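Local coordinates for CglIIR protein (Corynebacterium glutamicum, PDB 6F1S), which probably drives restriction by the endonuclease CglI as its NTP-hydrolysing H subunit, a helicase-like motor, of which this is the C-terminal domain, at residues Asp36-Ala41 against Ile57-Asn62; Val95-Arg100 against Gln115-Ala120. One frame throughout, in Å; residues are numbered along the deposited sequence.

Overall arrangement
The two contacts place helices on opposite faces of one mixed five-stranded sheet, giving the domain an alpha/beta/alpha layering. In contact 1 (D36-A41 with I57-N62) two helices of one outer layer meet, and in contact 2 (V95-R100 with Q115-A120) strand 92-100 receives helix 112-120 from the other side. Their centres lie about 17 Å apart, each about 10 Å from the centre of the chain. Strand 92-100 connects them directly: L39 O is 3.6 Å from L96 CD1, and L40 CD2 is 4.1 Å from T98 CG2. Contact 1 closes in the chain before contact 2 opens.

Contact 1. Residues Asp36-Ala41 against Ile57-Asn62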
ATOM      1  N   ASP A  36       7.193  -9.978   1.677  1.00 24.67           N
ATOM      2  CA  ASP A  36       6.020 -10.828   1.893  1.00 26.34           C
ATOM      3  C   ASP A  36       6.082 -11.543   3.246  1.00 25.43           C
ATOM      4  O   ASP A  36       5.117 -11.527   4.003  1.00 25.48           O
ATOM      5  CB  ASP A  36       5.880 -11.856   0.765  1.00 25.21           C
ATOM      6  CG  ASP A  36       4.521 -12.528   0.754  1.00 23.82           C
ATOM      7  OD1 ASP A  36       3.500 -11.823   0.915  1.00 21.97           O
ATOM      8  OD2 ASP A  36       4.475 -13.766   0.593  1.00 25.81           O
ATOM      9  N   LYS A  37       7.222 -12.157   3.543  1.00 26.81           N
ATOM     10  CA  LYS A  37       7.447 -12.788   4.840  1.00 28.65           C
ATOM     11  C   LYS A  37       7.257 -11.779   5.973  1.00 25.33           C
ATOM     12  O   LYS A  37       6.643 -12.080   6.995  1.00 24.82           O
ATOM     13  CB  LYS A  37       8.856 -13.388   4.901  1.00 33.29           C
ATOM     14  CG  LYS A  37       9.149 -14.216   6.145  1.00 37.70           C
ATOM     15  CD  LYS A  37      10.643 -14.517   6.262  1.00 42.20           C
ATOM     16  CE  LYS A  37      10.930 -15.588   7.307  1.00 45.84           C
ATOM     17  NZ  LYS A  37      10.454 -16.931   6.867  1.00 49.19           N
ATOM     18  N   LYS A  38       7.785 -10.579   5.767  1.00 23.98           N
ATOM     19  CA  LYS A  38       7.701  -9.499   6.744  1.00 25.10           C
ATOM     20  C   LYS A  38       6.259  -9.042   6.989  1.00 20.85           C
ATOM     21  O   LYS A  38       5.819  -8.951   8.136  1.00 19.18           O
ATOM     22  CB  LYS A  38       8.563  -8.319   6.284  1.00 27.91           C
ATOM     23  CG  LYS A  38       8.225  -6.981   6.924  1.00 33.52           C
ATOM     24  CD  LYS A  38       9.038  -6.723   8.185  1.00 39.76           C
ATOM     25  CE  LYS A  38       9.039  -5.239   8.547  1.00 39.86           C
ATOM     26  NZ  LYS A  38       9.683  -4.407   7.488  1.00 39.75           N
ATOM     27  N   LEU A  39       5.529  -8.763   5.911  1.00 17.55           N
ATOM     28  CA  LEU A  39       4.156  -8.278   6.027  1.00 16.79           C
ATOM     29  C   LEU A  39       3.217  -9.356   6.572  1.00 16.10           C
ATOM     30  O   LEU A  39       2.339  -9.069   7.387  1.00 15.82           O
ATOM     31  CB  LEU A  39       3.645  -7.765   4.674  1.00 14.81           C
ATOM     32  CG  LEU A  39       4.310  -6.490   4.137  1.00 14.92           C
ATOM     33  CD1 LEU A  39       3.714  -6.080   2.794  1.00 13.93           C
ATOM     34  CD2 LEU A  39       4.194  -5.348   5.139  1.00 13.15           C
ATOM     35  N   LEU A  40       3.410 -10.598   6.135  1.00 14.95           N
ATOM     36  CA  LEU A  40       2.587 -11.701   6.624  1.00 15.31           C
ATOM     37  C   LEU A  40       2.866 -12.025   8.095  1.00 14.04           C
ATOM     38  O   LEU A  40       1.957 -12.419   8.826  1.00 12.77           O
ATOM     39  CB  LEU A  40       2.793 -12.947   5.763  1.00 16.82           C
ATOM     40  CG  LEU A  40       2.211 -12.866   4.349  1.00 18.82           C
ATOM     41  CD1 LEU A  40       2.493 -14.148   3.582  1.00 17.32           C
ATOM     42  CD2 LEU A  40       0.714 -12.566   4.384  1.00 13.43           C
ATOM     43  N   ALA A  41       4.115 -11.858   8.530  1.00 13.22           N
ATOM     44  CA  ALA A  41       4.441 -12.043   9.944  1.00 14.87           C
ATOM     45  C   ALA A  41       3.807 -10.931  10.767  1.00 15.78           C
ATOM     46  O   ALA A  41       3.380 -11.154  11.897  1.00 18.31           O
ATOM     47  CB  ALA A  41       5.940 -12.076  10.166  1.00 14.85           C
ATOM     48  N   ILE A  57       6.500   2.446   8.954  1.00 24.34           N
ATOM     49  CA  ILE A  57       5.845   2.689   7.676  1.00 25.99           C
ATOM     50  C   ILE A  57       6.861   2.990   6.579  1.00 27.34           C
ATOM     51  O   ILE A  57       6.819   2.387   5.502  1.00 26.83           O
ATOM     52  CB  ILE A  57       4.854   3.867   7.771  1.00 27.45           C
ATOM     53  CG1 ILE A  57       3.542   3.414   8.398  1.00 27.76           C
ATOM     54  CG2 ILE A  57       4.564   4.434   6.397  1.00 28.24           C
ATOM     55  CD1 ILE A  57       2.683   2.582   7.471  1.00 27.52           C
ATOM     56  N   ILE A  58       7.763   3.934   6.857  1.00 27.78           N
ATOM     57  CA  ILE A  58       8.775   4.343   5.886  1.00 28.01           C
ATOM     58  C   ILE A  58       9.572   3.141   5.401  1.00 26.76           C
ATOM     59  O   ILE A  58       9.786   2.957   4.203  1.00 25.65           O
ATOM     60  CB  ILE A  58       9.764   5.366   6.474  1.00 29.44           C
ATOM     61  CG1 ILE A  58       9.039   6.612   6.972  1.00 30.08           C
ATOM     62  CG2 ILE A  58      10.815   5.732   5.444  1.00 30.40           C
ATOM     63  CD1 ILE A  58       8.290   7.338   5.908  1.00 32.21           C
ATOM     64  N   THR A  59      10.006   2.330   6.359  1.00 26.07           N
ATOM     65  CA  THR A  59      10.821   1.152   6.095  1.00 26.03           C
ATOM     66  C   THR A  59      10.119   0.199   5.139  1.00 25.42           C
ATOM     67  O   THR A  59      10.743  -0.375   4.246  1.00 27.19           O
ATOM     68  CB  THR A  59      11.158   0.414   7.407  1.00 26.11           C
ATOM     69  OG1 THR A  59      11.836   1.312   8.295  1.00 26.98           O
ATOM     70  CG2 THR A  59      12.036  -0.801   7.141  1.00 25.47           C
ATOM     71  N   ILE A  60       8.815   0.037   5.339  1.00 22.79           N
ATOM     72  CA  ILE A  60       7.994  -0.815   4.487  1.00 21.77           C
ATOM     73  C   ILE A  60       7.864  -0.211   3.093  1.00 22.28           C
ATOM     74  O   ILE A  60       7.999  -0.908   2.086  1.00 23.82           O
ATOM     75  CB  ILE A  60       6.597  -1.026   5.105  1.00 19.90           C
ATOM     76  CG1 ILE A  60       6.703  -1.936   6.333  1.00 18.63           C
ATOM     77  CG2 ILE A  60       5.626  -1.588   4.080  1.00 18.00           C
ATOM     78  CD1 ILE A  60       5.454  -1.972   7.178  1.00 17.73           C
ATOM     79  N   LEU A  61       7.628   1.097   3.041  1.00 21.65           N
ATOM     80  CA  LEU A  61       7.511   1.801   1.772  1.00 23.66           C
ATOM     81  C   LEU A  61       8.807   1.729   0.962  1.00 26.49           C
ATOM     82  O   LEU A  61       8.769   1.625  -0.265  1.00 28.35           O
ATOM     83  CB  LEU A  61       7.108   3.263   2.010  1.00 24.30           C
ATOM     84  CG  LEU A  61       5.680   3.488   2.531  1.00 23.86           C
ATOM     85  CD1 LEU A  61       5.425   4.958   2.841  1.00 22.82           C
ATOM     86  CD2 LEU A  61       4.646   2.969   1.542  1.00 21.15           C
ATOM     87  N   ASN A  62       9.950   1.765   1.647  1.00 26.54           N
ATOM     88  CA  ASN A  62      11.250   1.678   0.978  1.00 27.15           C
ATOM     89  C   ASN A  62      11.467   0.354   0.266  1.00 24.91           C
ATOM     90  O   ASN A  62      12.343   0.240  -0.581  1.00 25.66           O
ATOM     91  CB  ASN A  62      12.389   1.893   1.974  1.00 29.76           C
ATOM     92  CG  ASN A  62      12.553   3.340   2.364  1.00 31.32           C
ATOM     93  OD1 ASN A  62      12.337   4.241   1.553  1.00 34.47           O
ATOM     94  ND2 ASN A  62      12.932   3.576   3.612  1.00 31.49           N
TER
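L39 and I60 face each other with their CA atoms 8.5 Å apart, where helix segments 36-41 and 57-61 run roughly antiparallel at 145°, their axes approaching to 12.1 Å. Both helices lie on one face of the mixed sheet in this alpha/beta/alpha domain and are joined through strand 49-52. At this spacing the backbones stay well apart and the contact depends on a few side-chain ends.

I60 is the main contributor from segment 57-62. Its CB points at the other helix, and both arms of the fork are used: L39 CD2 abuts the paired ends I60 CD1 and I60 CG2 from in front, 4.1 Å from I60 CD1. L39 starts off to one side, but with CG anti to its carbonyl carbon (chi1 -68°) the CD2 branch swings across to I60 while the side chain also packs on L129 and W153 of the sheet. L39 and I60 are both buried, packed between the helices and the sheet, I60 on M94.

K38 covers the exposed side of this pair. Its chain leaves with CG anti to the backbone N, bends at chi2 (91°) and again at chi4, and so lays its ammonium end over the apolar I60 and near the methyl of T59. No hydrogen bond crosses the contact: the T59 hydroxyl is bonded to R55 O, a turn back in its own helix. The lysine end touches carbon alone among the two segments, with K38 NZ 4.0 Å from I60 CG1.

Contact 2. Residues Val95-Arg100 against Gln115-Ala120; sequences VLRTNR and QALSRA
V95 and R97, alternate residues of strand 92-100, both direct their CB toward helix 112-120 and touch L117; this helix is the crossover of a beta-alpha-beta unit that leads from strand 92-100 to its parallel neighbour, strand 126-132. The helical segment opens with Q115, whose carbonyl oxygen accepts R119 N at 3.0 Å and so belongs to the regular helix backbone. L117 carries the whole contact from the helix side. Its chi1 of -171° carries CG toward the strand, and from there the two methyls take different partners: CD2 slides past V95, coming within 4.2 Å of V95 CG2, whereas CD1 meets the guanidinium group of R97 at its edge, near the plane, 3.5 Å from R97 NH2. The other V95 methyl, CG1, lies 3.3 Å above the R97 guanidinium plane, offset toward its rim. The S118 hydroxyl lies against the helix carbonyls of D114 and Q115 and also bonds N21 ND2.

Polar partners of the arginine lie beyond the two segments: D114 forms a salt bridge with R97 NH2 and E48 another with R97 NH1. These two carboxylates, D114 in the same helix as L117, probably fix the rotation of the guanidinium while V95 CG1 packs over one face and L117 CD1 at its edge, and one arginine thus joins strand and helix through both apolar packing and ion pairing.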
ATOM      1  N   VAL A  95      -3.580  -1.070   6.857  1.00 12.79           N
ATOM      2  CA  VAL A  95      -4.528  -2.133   6.580  1.00 12.24           C
ATOM      3  C   VAL A  95      -3.908  -3.121   5.594  1.00 12.20           C
ATOM      4  O   VAL A  95      -3.462  -2.737   4.512  1.00 13.20           O
ATOM      5  CB  VAL A  95      -5.858  -1.572   6.023  1.00 12.83           C
ATOM      6  CG1 VAL A  95      -6.813  -2.693   5.648  1.00 10.46           C
ATOM      7  CG2 VAL A  95      -6.499  -0.628   7.039  1.00 12.05           C
ATOM      8  N   LEU A  96      -3.861  -4.388   5.994  1.00 12.96           N
ATOM      9  CA  LEU A  96      -3.311  -5.456   5.170  1.00 13.43           C
ATOM     10  C   LEU A  96      -4.420  -6.407   4.760  1.00 15.42           C
ATOM     11  O   LEU A  96      -5.070  -7.001   5.618  1.00 14.87           O
ATOM     12  CB  LEU A  96      -2.224  -6.237   5.921  1.00 13.20           C
ATOM     13  CG  LEU A  96      -1.067  -5.475   6.568  1.00 13.55           C
ATOM     14  CD1 LEU A  96      -0.131  -6.439   7.300  1.00 13.64           C
ATOM     15  CD2 LEU A  96      -0.303  -4.666   5.537  1.00 12.42           C
ATOM     16  N   ARG A  97      -4.641  -6.544   3.456  1.00 15.62           N
ATOM     17  CA  ARG A  97      -5.622  -7.493   2.933  1.00 14.66           C
ATOM     18  C   ARG A  97      -4.929  -8.555   2.095  1.00 16.08           C
ATOM     19  O   ARG A  97      -4.070  -8.243   1.264  1.00 17.28           O
ATOM     20  CB  ARG A  97      -6.678  -6.787   2.077  1.00 15.02           C
ATOM     21  CG  ARG A  97      -7.346  -5.603   2.731  1.00 15.46           C
ATOM     22  CD  ARG A  97      -8.298  -6.018   3.827  1.00 13.58           C
ATOM     23  NE  ARG A  97      -9.063  -4.864   4.276  1.00 14.34           N
ATOM     24  CZ  ARG A  97      -9.577  -4.734   5.491  1.00 15.95           C
ATOM     25  NH1 ARG A  97      -9.403  -5.692   6.392  1.00 20.29           N
ATOM     26  NH2 ARG A  97     -10.252  -3.640   5.809  1.00 13.21           N
ATOM     27  N   THR A  98      -5.313  -9.807   2.294  1.00 14.16           N
ATOM     28  CA  THR A  98      -4.767 -10.881   1.483  1.00 13.44           C
ATOM     29  C   THR A  98      -5.866 -11.541   0.650  1.00 14.22           C
ATOM     30  O   THR A  98      -7.046 -11.200   0.783  1.00 13.26           O
ATOM     31  CB  THR A  98      -4.056 -11.921   2.360  1.00 12.99           C
ATOM     32  OG1 THR A  98      -4.993 -12.491   3.279  1.00 13.86           O
ATOM     33  CG2 THR A  98      -2.919 -11.258   3.134  1.00 11.43           C
ATOM     34  N   ASN A  99      -5.463 -12.471  -0.213  1.00 14.59           N
ATOM     35  CA  ASN A  99      -6.378 -13.171  -1.117  1.00 15.02           C
ATOM     36  C   ASN A  99      -7.167 -12.178  -1.980  1.00 16.24           C
ATOM     37  O   ASN A  99      -8.325 -12.401  -2.311  1.00 15.20           O
ATOM     38  CB  ASN A  99      -7.323 -14.087  -0.325  1.00 14.59           C
ATOM     39  CG  ASN A  99      -8.227 -14.924  -1.223  1.00 17.02           C
ATOM     40  OD1 ASN A  99      -7.797 -15.420  -2.268  1.00 16.73           O
ATOM     41  ND2 ASN A  99      -9.497 -15.049  -0.836  1.00 14.82           N
ATOM     42  N   ARG A 100      -6.535 -11.068  -2.342  1.00 17.47           N
ATOM     43  CA  ARG A 100      -7.166 -10.119  -3.249  1.00 20.22           C
ATOM     44  C   ARG A 100      -7.014 -10.587  -4.685  1.00 21.10           C
ATOM     45  O   ARG A 100      -6.006 -11.197  -5.047  1.00 22.74           O
ATOM     46  CB  ARG A 100      -6.576  -8.716  -3.075  1.00 22.81           C
ATOM     47  CG  ARG A 100      -6.730  -8.127  -1.669  1.00 24.61           C
ATOM     48  CD  ARG A 100      -8.190  -8.010  -1.233  1.00 26.59           C
ATOM     49  NE  ARG A 100      -8.722  -9.280  -0.742  1.00 29.30           N
ATOM     50  CZ  ARG A 100     -10.015  -9.552  -0.603  1.00 32.34           C
ATOM     51  NH1 ARG A 100     -10.924  -8.635  -0.904  1.00 32.64           N
ATOM     52  NH2 ARG A 100     -10.398 -10.745  -0.159  1.00 32.20           N
ATOM     53  N   GLN A 115     -12.885   1.293   0.383  1.00 22.91           N
ATOM     54  CA  GLN A 115     -13.246   2.634  -0.074  1.00 24.21           C
ATOM     55  C   GLN A 115     -13.867   3.413   1.088  1.00 23.90           C
ATOM     56  O   GLN A 115     -13.422   4.515   1.420  1.00 25.30           O
ATOM     57  CB  GLN A 115     -14.225   2.582  -1.253  1.00 27.64           C
ATOM     58  CG  GLN A 115     -13.586   2.662  -2.645  1.00 31.33           C
ATOM     59  CD  GLN A 115     -12.909   4.000  -2.926  1.00 33.93           C
ATOM     60  OE1 GLN A 115     -13.149   4.994  -2.241  1.00 37.76           O
ATOM     61  NE2 GLN A 115     -12.049   4.021  -3.931  1.00 32.83           N
ATOM     62  N   ALA A 116     -14.886   2.822   1.713  1.00 21.61           N
ATOM     63  CA  ALA A 116     -15.586   3.463   2.822  1.00 22.59           C
ATOM     64  C   ALA A 116     -14.649   3.649   4.003  1.00 23.16           C
ATOM     65  O   ALA A 116     -14.695   4.680   4.669  1.00 26.63           O
ATOM     66  CB  ALA A 116     -16.814   2.645   3.234  1.00 20.81           C
ATOM     67  N   LEU A 117     -13.812   2.645   4.260  1.00 21.53           N
ATOM     68  CA  LEU A 117     -12.830   2.713   5.341  1.00 20.47           C
ATOM     69  C   LEU A 117     -11.940   3.933   5.164  1.00 22.15           C
ATOM     70  O   LEU A 117     -11.768   4.725   6.091  1.00 23.31           O
ATOM     71  CB  LEU A 117     -11.980   1.435   5.392  1.00 19.33           C
ATOM     72  CG  LEU A 117     -11.024   1.218   6.576  1.00 18.90           C
ATOM     73  CD1 LEU A 117     -10.743  -0.263   6.762  1.00 16.98           C
ATOM     74  CD2 LEU A 117      -9.704   1.980   6.423  1.00 16.62           C
ATOM     75  N   SER A 118     -11.383   4.088   3.967  1.00 22.64           N
ATOM     76  CA  SER A 118     -10.430   5.159   3.714  1.00 24.45           C
ATOM     77  C   SER A 118     -11.104   6.527   3.723  1.00 27.35           C
ATOM     78  O   SER A 118     -10.516   7.506   4.175  1.00 29.15           O
ATOM     79  CB  SER A 118      -9.699   4.932   2.384  1.00 23.86           C
ATOM     80  OG  SER A 118     -10.588   4.986   1.283  1.00 24.65           O
ATOM     81  N   ARG A 119     -12.337   6.600   3.238  1.00 28.42           N
ATOM     82  CA  ARG A 119     -13.058   7.861   3.295  1.00 32.24           C
ATOM     83  C   ARG A 119     -13.320   8.264   4.747  1.00 29.98           C
ATOM     84  O   ARG A 119     -13.268   9.443   5.090  1.00 30.69           O
ATOM     85  CB  ARG A 119     -14.367   7.777   2.510  1.00 36.99           C
ATOM     86  CG  ARG A 119     -14.166   7.724   1.006  1.00 41.20           C
ATOM     87  CD  ARG A 119     -15.466   8.000   0.270  1.00 46.09           C
ATOM     88  NE  ARG A 119     -15.247   8.315  -1.140  1.00 51.58           N
ATOM     89  CZ  ARG A 119     -15.668   7.562  -2.152  1.00 53.87           C
ATOM     90  NH1 ARG A 119     -16.343   6.445  -1.912  1.00 53.11           N
ATOM     91  NH2 ARG A 119     -15.421   7.933  -3.405  1.00 53.75           N
ATOM     92  N   ALA A 120     -13.577   7.279   5.601  1.00 27.04           N
ATOM     93  CA  ALA A 120     -13.870   7.552   7.003  1.00 28.35           C
ATOM     94  C   ALA A 120     -12.627   7.928   7.814  1.00 27.95           C
ATOM     95  O   ALA A 120     -12.742   8.531   8.880  1.00 27.39           O
ATOM     96  CB  ALA A 120     -14.564   6.350   7.639  1.00 28.14           C
TER